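Local atomic coordinates of thiamine pyrophosphokinase (Candida albicans, PDB entry 2G9Z), a protein that catalyses the transfer of a pyrophosphate group from ATP to thiamine, yielding the cofactor thiamine pyrophosphate. Residues Q48-L53 with I258-R263; T206-N211 with F240-N245. All coordinates share one frame; numbering follows the deposited sequence.

From the N terminus, the chain reaches strand 45-47 and then the 48-53 end of contact 1. Strand 64-68 and the following strands and helices come next. From strand 205-210 the chain goes through helix 217-233 to strand 237-242, where contact 2 closes a loop of 28 residues. Strand 246-251 then leads to strand 254-259, where contact 1 closes a loop of 204 residues. The smaller loop therefore lies within the larger one. Contact 2 joins adjacent strands of the ten-stranded sheet. Contact 1 joins the turns after edge strand 45-47 to the end of its neighbour 254-259, and P49 and F50 reach on to the ten-stranded sheet. They meet at Y52 CZ and I242 CD1, 3.5 Å apart.

Contact 1. Residues Q48-L53 with I258-R263; sequences QPFVYL and ISYKNR
The F50 and Y260 side chains run alongside each other, and F50 CD2 and CE2 approach Y260 CB and CD1 obliquely. One face of the F50 ring carries P49 CB, 4.0 Å above its centre. The backbone N of N262 lies at the edge of the Y260 ring, in its plane. F266 joins both: it stacks on F50 and meets Y260 edge-to-face. Y260 OH bonds to the backbone O of G319.

P49 and I258 cross at about a right angle. I258 CG2, set anti to the backbone N, is the branch that reaches the P49 ring, 3.9 Å from CD.

Polar links across the contact run through two waters. One accepts from F50 N and donates to S259 O at 2.8 Å. The other accepts from Q48 NE2 at 3.0 Å and pairs with S259 OG. That hydroxyl also bonds to H46 NE2. Q48 CG packs 3.6 Å from S259 OG.

Residues 48-53 form two overlapping type I turns, Q48 to V51 and F50 to L53; L53 N bonds to F50 O and closes the second. The turns follow edge strand 45-47. They lie between strands 254-259 and 322-327 of the five-stranded sheet and strands 237-242 and 246-251 of the ten-stranded sheet. Just past the end of strand 254-259, the backbone of Y260 bonds to T321 and its side chain packs on F323 of strand 322-327.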
loop_
_atom_site.group_PDB
_atom_site.type_symbol
_atom_site.label_atom_id
_atom_site.label_comp_id
_atom_site.label_asym_id
_atom_site.label_seq_id
_atom_site.Cartn_x
_atom_site.Cartn_y
_atom_site.Cartn_z
ATOM N N GLN A 48 3.811 2.786 22.093
ATOM C CA GLN A 48 4.397 4.126 22.099
ATOM C C GLN A 48 5.169 4.257 20.794
ATOM O O GLN A 48 6.397 4.166 20.770
ATOM C CB GLN A 48 5.343 4.284 23.284
ATOM C CG GLN A 48 4.652 4.234 24.627
ATOM C CD GLN A 48 5.638 4.196 25.772
ATOM O OE1 GLN A 48 6.281 3.176 26.016
ATOM N NE2 GLN A 48 5.776 5.312 26.471
ATOM N N PRO A 49 4.450 4.487 19.688
ATOM C CA PRO A 49 5.035 4.621 18.349
ATOM C C PRO A 49 6.066 5.722 18.145
ATOM O O PRO A 49 6.957 5.585 17.310
ATOM C CB PRO A 49 3.817 4.848 17.450
ATOM C CG PRO A 49 2.640 4.351 18.274
ATOM C CD PRO A 49 3.011 4.798 19.655
ATOM N N PHE A 50 5.958 6.801 18.915
ATOM C CA PHE A 50 6.841 7.943 18.716
ATOM C C PHE A 50 8.002 8.150 19.674
ATOM O O PHE A 50 8.583 9.235 19.715
ATOM C CB PHE A 50 5.981 9.205 18.663
ATOM C CG PHE A 50 4.810 9.078 17.739
ATOM C CD1 PHE A 50 4.992 9.116 16.358
ATOM C CD2 PHE A 50 3.534 8.852 18.240
ATOM C CE1 PHE A 50 3.922 8.927 15.493
ATOM C CE2 PHE A 50 2.455 8.662 17.379
ATOM C CZ PHE A 50 2.654 8.699 16.001
ATOM N N VAL A 51 8.353 7.120 20.432
ATOM C CA VAL A 51 9.470 7.232 21.356
ATOM C C VAL A 51 10.749 7.610 20.605
ATOM O O VAL A 51 11.639 8.243 21.168
ATOM C CB VAL A 51 9.721 5.903 22.099
ATOM C CG1 VAL A 51 10.967 6.019 22.965
ATOM C CG2 VAL A 51 8.521 5.555 22.954
ATOM N N TYR A 52 10.835 7.236 19.331
ATOM C CA TYR A 52 12.030 7.532 18.551
ATOM C C TYR A 52 12.167 8.998 18.147
ATOM O O TYR A 52 13.224 9.414 17.673
ATOM C CB TYR A 52 12.089 6.651 17.295
ATOM C CG TYR A 52 11.176 7.087 16.173
ATOM C CD1 TYR A 52 9.799 6.854 16.227
ATOM C CD2 TYR A 52 11.690 7.749 15.059
ATOM C CE1 TYR A 52 8.959 7.271 15.194
ATOM C CE2 TYR A 52 10.864 8.167 14.024
ATOM C CZ TYR A 52 9.501 7.927 14.094
ATOM O OH TYR A 52 8.689 8.344 13.060
ATOM N N LEU A 53 11.108 9.779 18.326
ATOM C CA LEU A 53 11.141 11.195 17.975
ATOM C C LEU A 53 11.385 12.070 19.202
ATOM O O LEU A 53 11.360 11.586 20.334
ATOM C CB LEU A 53 9.828 11.608 17.310
ATOM C CG LEU A 53 9.505 10.958 15.964
ATOM C CD1 LEU A 53 8.137 11.422 15.501
ATOM C CD2 LEU A 53 10.577 11.326 14.940
ATOM N N ILE A 258 -2.543 3.623 22.930
ATOM C CA ILE A 258 -1.476 4.275 22.180
ATOM C C ILE A 258 -1.215 5.605 22.867
ATOM O O ILE A 258 -2.119 6.426 22.974
ATOM C CB ILE A 258 -1.891 4.537 20.707
ATOM C CG1 ILE A 258 -2.161 3.216 19.980
ATOM C CG2 ILE A 258 -0.792 5.300 19.986
ATOM C CD1 ILE A 258 -3.437 2.510 20.410
ATOM N N SER A 259 0.013 5.817 23.337
ATOM C CA SER A 259 0.340 7.060 24.030
ATOM C C SER A 259 1.564 7.773 23.479
ATOM O O SER A 259 2.407 7.176 22.813
ATOM C CB SER A 259 0.537 6.797 25.528
ATOM O OG SER A 259 1.679 5.990 25.759
ATOM N N TYR A 260 1.643 9.066 23.779
ATOM C CA TYR A 260 2.733 9.928 23.341
ATOM C C TYR A 260 2.698 11.189 24.206
ATOM O O TYR A 260 1.669 11.492 24.803
ATOM C CB TYR A 260 2.536 10.295 21.869
ATOM C CG TYR A 260 1.076 10.427 21.485
ATOM C CD1 TYR A 260 0.382 9.348 20.935
ATOM C CD2 TYR A 260 0.373 11.601 21.739
ATOM C CE1 TYR A 260 -0.977 9.435 20.658
ATOM C CE2 TYR A 260 -0.987 11.700 21.466
ATOM C CZ TYR A 260 -1.656 10.611 20.929
ATOM O OH TYR A 260 -3.008 10.682 20.693
ATOM N N LYS A 261 3.814 11.913 24.281
ATOM C CA LYS A 261 3.881 13.140 25.086
ATOM C C LYS A 261 2.694 14.027 24.723
ATOM O O LYS A 261 1.908 14.415 25.584
ATOM C CB LYS A 261 5.193 13.882 24.816
ATOM C CG LYS A 261 5.274 15.264 25.435
ATOM C CD LYS A 261 6.469 16.036 24.877
ATOM C CE LYS A 261 6.521 17.450 25.429
ATOM N NZ LYS A 261 6.699 17.457 26.908
ATOM N N ASN A 262 2.595 14.349 23.438
ATOM C CA ASN A 262 1.494 15.134 22.888
ATOM C C ASN A 262 1.522 14.927 21.382
ATOM O O ASN A 262 2.416 14.257 20.864
ATOM C CB ASN A 262 1.611 16.630 23.225
ATOM C CG ASN A 262 2.960 17.210 22.875
ATOM O OD1 ASN A 262 3.466 17.027 21.772
ATOM N ND2 ASN A 262 3.547 17.936 23.819
ATOM N N ARG A 263 0.545 15.485 20.682
ATOM C CA ARG A 263 0.474 15.327 19.235
ATOM C C ARG A 263 1.473 16.207 18.486
ATOM O O ARG A 263 1.779 15.954 17.318
ATOM C CB ARG A 263 -0.952 15.611 18.761
ATOM C CG ARG A 263 -1.952 14.593 19.277
ATOM C CD ARG A 263 -3.375 15.040 19.031
ATOM N NE ARG A 263 -3.676 16.274 19.752
ATOM C CZ ARG A 263 -4.866 16.866 19.746
ATOM N NH1 ARG A 263 -5.864 16.331 19.056
ATOM N NH2 ARG A 263 -5.051 17.995 20.418
HETATM O O HOH W 1 4.074 7.761 26.080
HETATM O O HOH W 2 4.883 7.289 21.620
#

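Contact 2. Residues T206-N211 with F240-N245; sequences TIYVLN and FFITTN
The Y208 ring lies beside the F240 ring, with planes 15° apart. The rings are offset, with centroids 5.7 Å apart, and meet mainly through Y208 CE1 and F240 CD2, at 3.7 Å, rather than as a full stack. This is the parallel strand pair of a beta-alpha-beta crossover: strand 205-210, helix 217-233, strand 237-242. The two strands are neighbours in the ten-stranded mixed sheet. Their short segments run in nearly the same direction, at 27°.

The backbone ladder has three hydrogen bonds. F240 N donates to I207 O, and V209 N donates to F240 O in a nearly straight bond of 2.7 Å. I242 N then donates to V209 O. F240 thus uses both its N and its O toward this neighbour, on either side of Y208.

Y208, L210, F240 and I242 share one face of the sheet. T206 CG2 meets the F240 ring at its edge, in the ring plane. I242 sends its CD1 to Y208 CD1, while L210 CD2 lies 3.8 Å from I242 CB. Y208 and I242 also pack on L80 of helix 77-81, and L210 on L77 of the same helix.

V209 and F241 point to the opposite face, side by side. V209 CB is 3.6 Å from F241 CD1. V209 CG1, anti to the backbone N (chi1 -176°), is the methyl that lies against F241 CD1 and CE1. Both residues pack on F156 of helix 155-170, so the sheet is covered by helices on both faces here.

Past the last direct bond, a water bridges the strand ends: N211 N donates to it at 2.8 Å, and it donates to I242 O at 2.7 Å.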
loop_
_atom_site.group_PDB
_atom_site.type_symbol
_atom_site.label_atom_id
_atom_site.label_comp_id
_atom_site.label_asym_id
_atom_site.label_seq_id
_atom_site.Cartn_x
_atom_site.Cartn_y
_atom_site.Cartn_z
ATOM N N THR A 206 12.275 -4.309 18.955
ATOM C CA THR A 206 11.528 -3.284 18.240
ATOM C C THR A 206 12.289 -3.054 16.940
ATOM O O THR A 206 13.458 -2.659 16.956
ATOM C CB THR A 206 11.461 -1.956 19.030
ATOM O OG1 THR A 206 10.696 -2.148 20.228
ATOM C CG2 THR A 206 10.806 -0.871 18.188
ATOM N N ILE A 207 11.635 -3.330 15.818
ATOM C CA ILE A 207 12.262 -3.156 14.517
ATOM C C ILE A 207 11.639 -2.008 13.729
ATOM O O ILE A 207 10.465 -2.055 13.366
ATOM C CB ILE A 207 12.135 -4.421 13.647
ATOM C CG1 ILE A 207 12.668 -5.642 14.395
ATOM C CG2 ILE A 207 12.918 -4.225 12.344
ATOM C CD1 ILE A 207 12.460 -6.949 13.637
ATOM N N TYR A 208 12.439 -0.980 13.477
ATOM C CA TYR A 208 12.004 0.170 12.700
ATOM C C TYR A 208 12.377 -0.157 11.263
ATOM O O TYR A 208 13.547 -0.403 10.961
ATOM C CB TYR A 208 12.731 1.427 13.181
ATOM C CG TYR A 208 12.314 1.850 14.573
ATOM C CD1 TYR A 208 11.070 2.438 14.798
ATOM C CD2 TYR A 208 13.142 1.624 15.671
ATOM C CE1 TYR A 208 10.659 2.792 16.084
ATOM C CE2 TYR A 208 12.741 1.973 16.962
ATOM C CZ TYR A 208 11.497 2.556 17.159
ATOM O OH TYR A 208 11.093 2.897 18.432
ATOM N N VAL A 209 11.383 -0.188 10.380
ATOM C CA VAL A 209 11.629 -0.514 8.980
ATOM C C VAL A 209 11.431 0.687 8.053
ATOM O O VAL A 209 10.366 1.310 8.050
ATOM C CB VAL A 209 10.691 -1.654 8.506
ATOM C CG1 VAL A 209 11.032 -2.051 7.073
ATOM C CG2 VAL A 209 10.798 -2.855 9.443
ATOM N N LEU A 210 12.458 1.008 7.269
ATOM C CA LEU A 210 12.384 2.115 6.307
ATOM C C LEU A 210 12.263 1.601 4.871
ATOM O O LEU A 210 12.836 0.566 4.528
ATOM C CB LEU A 210 13.641 2.990 6.383
ATOM C CG LEU A 210 13.950 3.727 7.682
ATOM C CD1 LEU A 210 15.269 4.481 7.532
ATOM C CD2 LEU A 210 12.807 4.679 8.014
ATOM N N ASN A 211 11.504 2.322 4.045
ATOM C CA ASN A 211 11.347 1.996 2.625
ATOM C C ASN A 211 10.648 0.686 2.249
ATOM O O ASN A 211 10.820 0.192 1.129
ATOM C CB ASN A 211 12.723 2.034 1.943
ATOM C CG ASN A 211 13.492 3.310 2.255
ATOM O OD1 ASN A 211 12.924 4.405 2.251
ATOM N ND2 ASN A 211 14.793 3.174 2.520
ATOM N N PHE A 240 7.646 -1.465 13.424
ATOM C CA PHE A 240 7.161 -0.148 13.041
ATOM C C PHE A 240 7.669 0.178 11.650
ATOM O O PHE A 240 8.879 0.196 11.419
ATOM C CB PHE A 240 7.677 0.930 13.990
ATOM C CG PHE A 240 6.976 0.965 15.306
ATOM C CD1 PHE A 240 5.629 1.307 15.379
ATOM C CD2 PHE A 240 7.667 0.687 16.480
ATOM C CE1 PHE A 240 4.980 1.374 16.606
ATOM C CE2 PHE A 240 7.025 0.752 17.713
ATOM C CZ PHE A 240 5.680 1.096 17.773
ATOM N N PHE A 241 6.751 0.414 10.722
ATOM C CA PHE A 241 7.143 0.796 9.378
ATOM C C PHE A 241 7.110 2.314 9.388
ATOM O O PHE A 241 6.066 2.918 9.665
ATOM C CB PHE A 241 6.142 0.289 8.334
ATOM C CG PHE A 241 6.204 -1.182 8.089
ATOM C CD1 PHE A 241 7.279 -1.745 7.408
ATOM C CD2 PHE A 241 5.177 -2.008 8.519
ATOM C CE1 PHE A 241 7.324 -3.118 7.161
ATOM C CE2 PHE A 241 5.212 -3.381 8.277
ATOM C CZ PHE A 241 6.285 -3.934 7.599
ATOM N N ILE A 242 8.248 2.939 9.122
ATOM C CA ILE A 242 8.294 4.391 9.085
ATOM C C ILE A 242 8.442 4.769 7.626
ATOM O O ILE A 242 9.402 4.365 6.969
ATOM C CB ILE A 242 9.481 4.950 9.891
ATOM C CG1 ILE A 242 9.272 4.679 11.384
ATOM C CG2 ILE A 242 9.616 6.453 9.642
ATOM C CD1 ILE A 242 10.432 5.130 12.252
ATOM N N THR A 243 7.474 5.517 7.109
ATOM C CA THR A 243 7.511 5.922 5.712
ATOM C C THR A 243 7.636 7.425 5.604
ATOM O O THR A 243 7.784 8.123 6.605
ATOM C CB THR A 243 6.233 5.497 4.961
ATOM O OG1 THR A 243 5.165 6.400 5.283
ATOM C CG2 THR A 243 5.831 4.086 5.364
ATOM N N THR A 244 7.570 7.916 4.374
ATOM C CA THR A 244 7.670 9.342 4.113
ATOM C C THR A 244 6.423 10.057 4.627
ATOM O O THR A 244 6.476 11.215 5.039
ATOM C CB THR A 244 7.804 9.607 2.603
ATOM O OG1 THR A 244 9.013 9.010 2.121
ATOM C CG2 THR A 244 7.834 11.104 2.321
ATOM N N ASN A 245 5.306 9.344 4.630
ATOM C CA ASN A 245 4.041 9.923 5.051
ATOM C C ASN A 245 3.548 9.546 6.438
ATOM O O ASN A 245 2.856 10.333 7.091
ATOM C CB ASN A 245 2.973 9.549 4.027
ATOM C CG ASN A 245 3.378 9.921 2.620
ATOM O OD1 ASN A 245 3.374 11.097 2.261
ATOM N ND2 ASN A 245 3.755 8.923 1.823
HETATM O O HOH W 3 10.638 4.918 4.579
#